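Local coordinates for 6-phospho-beta-d glycosidase (Streptococcus pyogenes, PDB 5FOO), which hydrolyses 6-phospho-beta-glucosides as a retaining glycoside hydrolase of family 1, at the 6-phosphocyclophellitol site. Residues are numbered along the deposited sequence; one frame, centred on the assembly and turned at random.

The 6-phosphocyclophellitol site. Residues 18, 119, 164-165, 299, 337, 339, 366, 416, 423-424, 426, 432. With JAZ (6-phosphocyclophellitol), chain B.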
ATOM      1  N   GLN A  18      -3.869  10.487  -2.820  1.00 25.76           N
ATOM      2  CA  GLN A  18      -4.971  10.073  -3.645  1.00 25.63           C
ATOM      3  C   GLN A  18      -6.283  10.701  -3.190  1.00 31.50           C
ATOM      4  O   GLN A  18      -7.234  10.704  -3.957  1.00 26.71           O
ATOM      5  CB  GLN A  18      -5.079   8.582  -3.648  1.00 25.12           C
ATOM      6  CG  GLN A  18      -3.846   7.924  -4.221  1.00 25.19           C
ATOM      7  CD  GLN A  18      -3.911   6.430  -4.169  1.00 28.35           C
ATOM      8  OE1 GLN A  18      -3.394   5.798  -3.224  1.00 26.61           O
ATOM      9  NE2 GLN A  18      -4.491   5.824  -5.222  1.00 29.00           N
ATOM     10  N   HIS A 119       3.360   6.758   0.797  1.00 23.14           N
ATOM     11  CA  HIS A 119       2.587   6.054  -0.226  1.00 23.15           C
ATOM     12  C   HIS A 119       2.919   6.706  -1.591  1.00 24.29           C
ATOM     13  O   HIS A 119       2.183   7.586  -2.091  1.00 21.44           O
ATOM     14  CB  HIS A 119       1.062   6.141   0.121  1.00 23.59           C
ATOM     15  CG  HIS A 119       0.225   5.162  -0.612  1.00 23.94           C
ATOM     16  ND1 HIS A 119      -0.801   4.461  -0.018  1.00 25.66           N
ATOM     17  CD2 HIS A 119       0.282   4.728  -1.895  1.00 26.22           C
ATOM     18  CE1 HIS A 119      -1.352   3.648  -0.897  1.00 27.62           C
ATOM     19  NE2 HIS A 119      -0.717   3.796  -2.053  1.00 24.77           N
ATOM     20  N   ASN A 164       3.679   1.985   2.267  1.00 24.82           N
ATOM     21  CA  ASN A 164       2.848   1.140   1.459  1.00 24.76           C
ATOM     22  C   ASN A 164       3.659   0.583   0.294  1.00 26.86           C
ATOM     23  O   ASN A 164       4.187   1.350  -0.521  1.00 28.20           O
ATOM     24  CB  ASN A 164       1.685   1.944   0.902  1.00 26.27           C
ATOM     25  CG  ASN A 164       0.816   1.118  -0.018  1.00 27.16           C
ATOM     26  OD1 ASN A 164      -0.070   0.387   0.432  1.00 30.43           O
ATOM     27  ND2 ASN A 164       1.073   1.219  -1.310  1.00 28.49           N
ATOM     28  N   GLU A 165       3.746  -0.722   0.227  1.00 24.19           N
ATOM     29  CA  GLU A 165       4.327  -1.463  -0.904  1.00 28.91           C
ATOM     30  C   GLU A 165       5.616  -0.874  -1.456  1.00 26.98           C
ATOM     31  O   GLU A 165       5.668  -0.347  -2.599  1.00 24.88           O
ATOM     32  CB  GLU A 165       3.310  -1.652  -2.022  1.00 28.78           C
ATOM     33  CG  GLU A 165       2.051  -2.373  -1.642  1.00 30.64           C
ATOM     34  CD  GLU A 165       0.917  -2.191  -2.716  1.00 37.44           C
ATOM     35  OE1 GLU A 165       0.433  -1.032  -3.113  1.00 34.35           O
ATOM     36  OE2 GLU A 165       0.472  -3.255  -3.138  1.00 33.95           O
ATOM     37  N   TYR A 299      -4.980  -7.586  -4.292  1.00 27.52           N
ATOM     38  CA  TYR A 299      -6.055  -7.163  -5.224  1.00 29.40           C
ATOM     39  C   TYR A 299      -5.963  -7.788  -6.639  1.00 32.09           C
ATOM     40  O   TYR A 299      -6.913  -7.686  -7.392  1.00 34.04           O
ATOM     41  CB  TYR A 299      -6.110  -5.632  -5.315  1.00 30.07           C
ATOM     42  CG  TYR A 299      -4.756  -5.034  -5.478  1.00 32.10           C
ATOM     43  CD1 TYR A 299      -3.959  -4.780  -4.363  1.00 32.55           C
ATOM     44  CD2 TYR A 299      -4.218  -4.768  -6.752  1.00 31.07           C
ATOM     45  CE1 TYR A 299      -2.669  -4.268  -4.503  1.00 33.85           C
ATOM     46  CE2 TYR A 299      -2.930  -4.250  -6.873  1.00 34.08           C
ATOM     47  CZ  TYR A 299      -2.170  -4.017  -5.751  1.00 33.96           C
ATOM     48  OH  TYR A 299      -0.910  -3.491  -5.816  1.00 42.01           O
ATOM     49  N   LYS A 337     -10.139  -3.813 -16.290  1.00 38.55           N
ATOM     50  CA  LYS A 337      -8.840  -3.658 -15.730  1.00 39.34           C
ATOM     51  C   LYS A 337      -7.767  -4.580 -16.353  1.00 36.56           C
ATOM     52  O   LYS A 337      -6.574  -4.355 -16.164  1.00 40.25           O
ATOM     53  CB  LYS A 337      -9.055  -3.928 -14.217  1.00 47.99           C
ATOM     54  CG  LYS A 337      -7.977  -3.453 -13.301  1.00 48.62           C
ATOM     55  CD  LYS A 337      -7.788  -1.946 -13.182  1.00 43.15           C
ATOM     56  CE  LYS A 337      -6.386  -1.837 -12.627  1.00 39.50           C
ATOM     57  NZ  LYS A 337      -5.691  -0.543 -12.786  1.00 44.91           N
ATOM     58  N   TRP A 339      -7.343  -7.628 -15.230  1.00 34.63           N
ATOM     59  CA  TRP A 339      -6.814  -8.387 -14.110  1.00 32.92           C
ATOM     60  C   TRP A 339      -7.584  -9.654 -13.838  1.00 28.55           C
ATOM     61  O   TRP A 339      -8.827  -9.654 -13.780  1.00 31.09           O
ATOM     62  CB  TRP A 339      -6.840  -7.539 -12.836  1.00 36.83           C
ATOM     63  CG  TRP A 339      -5.763  -6.490 -12.763  1.00 37.08           C
ATOM     64  CD1 TRP A 339      -4.777  -6.274 -13.664  1.00 40.73           C
ATOM     65  CD2 TRP A 339      -5.578  -5.504 -11.729  1.00 36.51           C
ATOM     66  NE1 TRP A 339      -3.990  -5.233 -13.256  1.00 35.35           N
ATOM     67  CE2 TRP A 339      -4.447  -4.757 -12.064  1.00 35.49           C
ATOM     68  CE3 TRP A 339      -6.262  -5.191 -10.547  1.00 36.53           C
ATOM     69  CZ2 TRP A 339      -3.985  -3.687 -11.271  1.00 32.50           C
ATOM     70  CZ3 TRP A 339      -5.813  -4.176  -9.782  1.00 36.48           C
ATOM     71  CH2 TRP A 339      -4.671  -3.427 -10.138  1.00 35.29           C
ATOM     72  N   GLU A 366      -5.538  -3.853   1.945  1.00 26.07           N
ATOM     73  CA  GLU A 366      -6.028  -3.217   0.723  1.00 28.09           C
ATOM     74  C   GLU A 366      -6.627  -4.321  -0.153  1.00 26.66           C
ATOM     75  O   GLU A 366      -5.927  -5.147  -0.664  1.00 26.56           O
ATOM     76  CB  GLU A 366      -4.852  -2.537  -0.019  1.00 26.29           C
ATOM     77  CG  GLU A 366      -5.170  -1.914  -1.375  1.00 30.85           C
ATOM     78  CD  GLU A 366      -3.971  -1.621  -2.271  1.00 29.02           C
ATOM     79  OE1 GLU A 366      -2.906  -2.226  -2.141  1.00 28.43           O
ATOM     80  OE2 GLU A 366      -4.154  -0.686  -3.223  1.00 30.61           O
ATOM     81  N   TRP A 416     -10.080  -1.296  -0.268  1.00 28.55           N
ATOM     82  CA  TRP A 416      -9.664  -0.227  -1.157  1.00 24.40           C
ATOM     83  C   TRP A 416     -10.796   0.186  -2.127  1.00 23.87           C
ATOM     84  O   TRP A 416     -11.183  -0.674  -2.939  1.00 27.16           O
ATOM     85  CB  TRP A 416      -8.415  -0.578  -1.942  1.00 26.45           C
ATOM     86  CG  TRP A 416      -7.923   0.666  -2.613  1.00 27.38           C
ATOM     87  CD1 TRP A 416      -8.304   1.180  -3.851  1.00 25.96           C
ATOM     88  CD2 TRP A 416      -7.030   1.555  -2.069  1.00 26.52           C
ATOM     89  NE1 TRP A 416      -7.691   2.386  -4.064  1.00 26.84           N
ATOM     90  CE2 TRP A 416      -6.870   2.627  -3.005  1.00 27.61           C
ATOM     91  CE3 TRP A 416      -6.287   1.561  -0.890  1.00 26.99           C
ATOM     92  CZ2 TRP A 416      -6.037   3.687  -2.759  1.00 30.22           C
ATOM     93  CZ3 TRP A 416      -5.444   2.613  -0.646  1.00 25.71           C
ATOM     94  CH2 TRP A 416      -5.300   3.655  -1.569  1.00 29.65           C
ATOM     95  N   SER A 423      -6.319   7.418  -8.732  1.00 32.23           N
ATOM     96  CA  SER A 423      -5.316   6.339  -8.815  1.00 31.90           C
ATOM     97  C   SER A 423      -4.149   6.638  -9.807  1.00 29.63           C
ATOM     98  O   SER A 423      -3.971   5.943 -10.806  1.00 28.91           O
ATOM     99  CB  SER A 423      -5.852   4.880  -9.098  1.00 35.19           C
ATOM    100  OG  SER A 423      -7.204   4.435  -8.778  1.00 38.88           O
ATOM    101  N   TRP A 424      -3.356   7.638  -9.516  1.00 27.16           N
ATOM    102  CA  TRP A 424      -2.066   7.770 -10.120  1.00 30.65           C
ATOM    103  C   TRP A 424      -2.317   8.041 -11.662  1.00 34.33           C
ATOM    104  O   TRP A 424      -3.260   8.799 -12.030  1.00 31.06           O
ATOM    105  CB  TRP A 424      -1.238   6.492  -9.813  1.00 29.07           C
ATOM    106  CG  TRP A 424      -1.304   6.087  -8.341  1.00 32.24           C
ATOM    107  CD1 TRP A 424      -1.811   4.934  -7.832  1.00 30.21           C
ATOM    108  CD2 TRP A 424      -0.819   6.848  -7.202  1.00 27.89           C
ATOM    109  NE1 TRP A 424      -1.642   4.901  -6.467  1.00 26.57           N
ATOM    110  CE2 TRP A 424      -1.056   6.064  -6.051  1.00 28.34           C
ATOM    111  CE3 TRP A 424      -0.242   8.104  -7.053  1.00 28.60           C
ATOM    112  CZ2 TRP A 424      -0.767   6.521  -4.764  1.00 27.06           C
ATOM    113  CZ3 TRP A 424       0.086   8.568  -5.750  1.00 29.57           C
ATOM    114  CH2 TRP A 424      -0.188   7.770  -4.627  1.00 27.94           C
ATOM    115  N   ASN A 426      -3.899   6.342 -13.792  1.00 28.05           N
ATOM    116  CA  ASN A 426      -5.296   6.133 -14.158  1.00 29.66           C
ATOM    117  C   ASN A 426      -6.315   7.060 -13.573  1.00 29.14           C
ATOM    118  O   ASN A 426      -7.540   6.948 -13.889  1.00 31.30           O
ATOM    119  CB  ASN A 426      -5.675   4.696 -13.861  1.00 32.93           C
ATOM    120  CG  ASN A 426      -4.767   3.746 -14.560  1.00 35.03           C
ATOM    121  OD1 ASN A 426      -3.959   3.083 -13.960  1.00 37.86           O
ATOM    122  ND2 ASN A 426      -4.837   3.756 -15.844  1.00 33.32           N
ATOM    123  N   TYR A 432     -13.035   2.458  -7.384  1.00 28.73           N
ATOM    124  CA  TYR A 432     -12.956   1.414  -6.341  1.00 26.06           C
ATOM    125  C   TYR A 432     -13.859   1.653  -5.092  1.00 25.44           C
ATOM    126  O   TYR A 432     -13.919   0.828  -4.224  1.00 27.15           O
ATOM    127  CB  TYR A 432     -11.500   1.312  -5.829  1.00 25.06           C
ATOM    128  CG  TYR A 432     -10.506   0.602  -6.741  1.00 27.03           C
ATOM    129  CD1 TYR A 432      -9.853   1.264  -7.784  1.00 24.74           C
ATOM    130  CD2 TYR A 432     -10.191  -0.735  -6.532  1.00 28.18           C
ATOM    131  CE1 TYR A 432      -8.923   0.608  -8.604  1.00 26.01           C
ATOM    132  CE2 TYR A 432      -9.261  -1.399  -7.334  1.00 28.57           C
ATOM    133  CZ  TYR A 432      -8.626  -0.729  -8.383  1.00 30.20           C
ATOM    134  OH  TYR A 432      -7.719  -1.448  -9.161  1.00 28.22           O
TER
HETATM  135  C2  JAZ B1464      -4.030   1.951  -5.697  1.00 26.07           C
HETATM  136  C3  JAZ B1464      -3.446   2.020  -4.270  1.00 26.17           C
HETATM  137  C4  JAZ B1464      -2.467   0.876  -4.033  1.00 27.23           C
HETATM  138  C5  JAZ B1464      -3.106  -0.491  -4.236  1.00 27.97           C
HETATM  139  C6  JAZ B1464      -3.795  -0.560  -5.582  1.00 27.41           C
HETATM  140  C7  JAZ B1464      -4.749   0.611  -5.814  1.00 27.03           C
HETATM  141  C8  JAZ B1464      -5.553   0.460  -7.103  1.00 30.22           C
HETATM  142  O9  JAZ B1464      -4.625   0.471  -8.184  1.00 31.84           O
HETATM  143  P10 JAZ B1464      -5.084   1.057  -9.587  1.00 33.46           P
HETATM  144  O11 JAZ B1464      -3.860   0.954 -10.428  1.00 38.26           O
HETATM  145  O12 JAZ B1464      -5.760   2.355  -9.435  1.00 44.00           O
HETATM  146  O13 JAZ B1464      -6.141   0.161 -10.063  1.00 33.99           O
HETATM  147  O14 JAZ B1464      -2.814  -0.664  -6.622  1.00 29.32           O
HETATM  148  O15 JAZ B1464      -5.002   2.982  -5.900  1.00 26.66           O
HETATM  149  O16 JAZ B1464      -2.756   3.241  -4.173  1.00 27.02           O
HETATM  150  O17 JAZ B1464      -1.914   0.971  -2.732  1.00 29.49           O
HETATM  151  O   HOH W   1       0.053  -0.605  -6.138  1.00 25.78           O
HETATM  152  O   HOH W   2      -2.818   0.496  -0.157  1.00 26.73           O
HETATM  153  O   HOH W   3      -3.379   3.360 -11.239  1.00 30.00           O
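In this family 1 glycoside hydrolase, whose TIM barrel carries two catalytic glutamates, 6-phosphocyclophellitol is trapped as a covalent adduct in the glycone pocket. Glu366, the nucleophile, reaches it with CG anti to the backbone N (chi1 176°), its OE2 esterified to JAZ C5 (1.5 Å), the anomeric-centre equivalent. Glu165, the family's acid/base, accepts hydrogen bonds from Tyr299 OH on the syn lone pair of OE2 and from Asn164 ND2 on the anti lone pair of OE1. The hydroxyl JAZ O17 donates to Glu165 OE1 from above the carboxylate plane (3.1 Å); together the donors may favour the ionised form. Water 1 links Glu165 OE1 and Tyr299 OH to O14.

Hydroxyl JAZ O16 donates in plane to a lone pair of Gln18 OE1 (2.8 Å), accepts the edge-on indole N-H of Trp424 NE1 (3.0 Å) and shares a hydrogen bond with His119 NE2, which lies about as near JAZ O17. Gln18 NE2 lies over a face of the Trp424 ring and donates in its own amide plane to JAZ O15 (3.0 Å).

Ring carbon C3 packs over the six-membered ring of Trp416, and C6 over the face of Tyr299.

At the phosphate, JAZ O13 forms a salt bridge with Lys337 NZ (2.8 Å) and accepts a hydrogen bond from Tyr432 OH. Ser423 OG may donate to JAZ O12, but is too crowded to place reliably. Water 3 connects O11 to Ser423 O and Asn426 OD1.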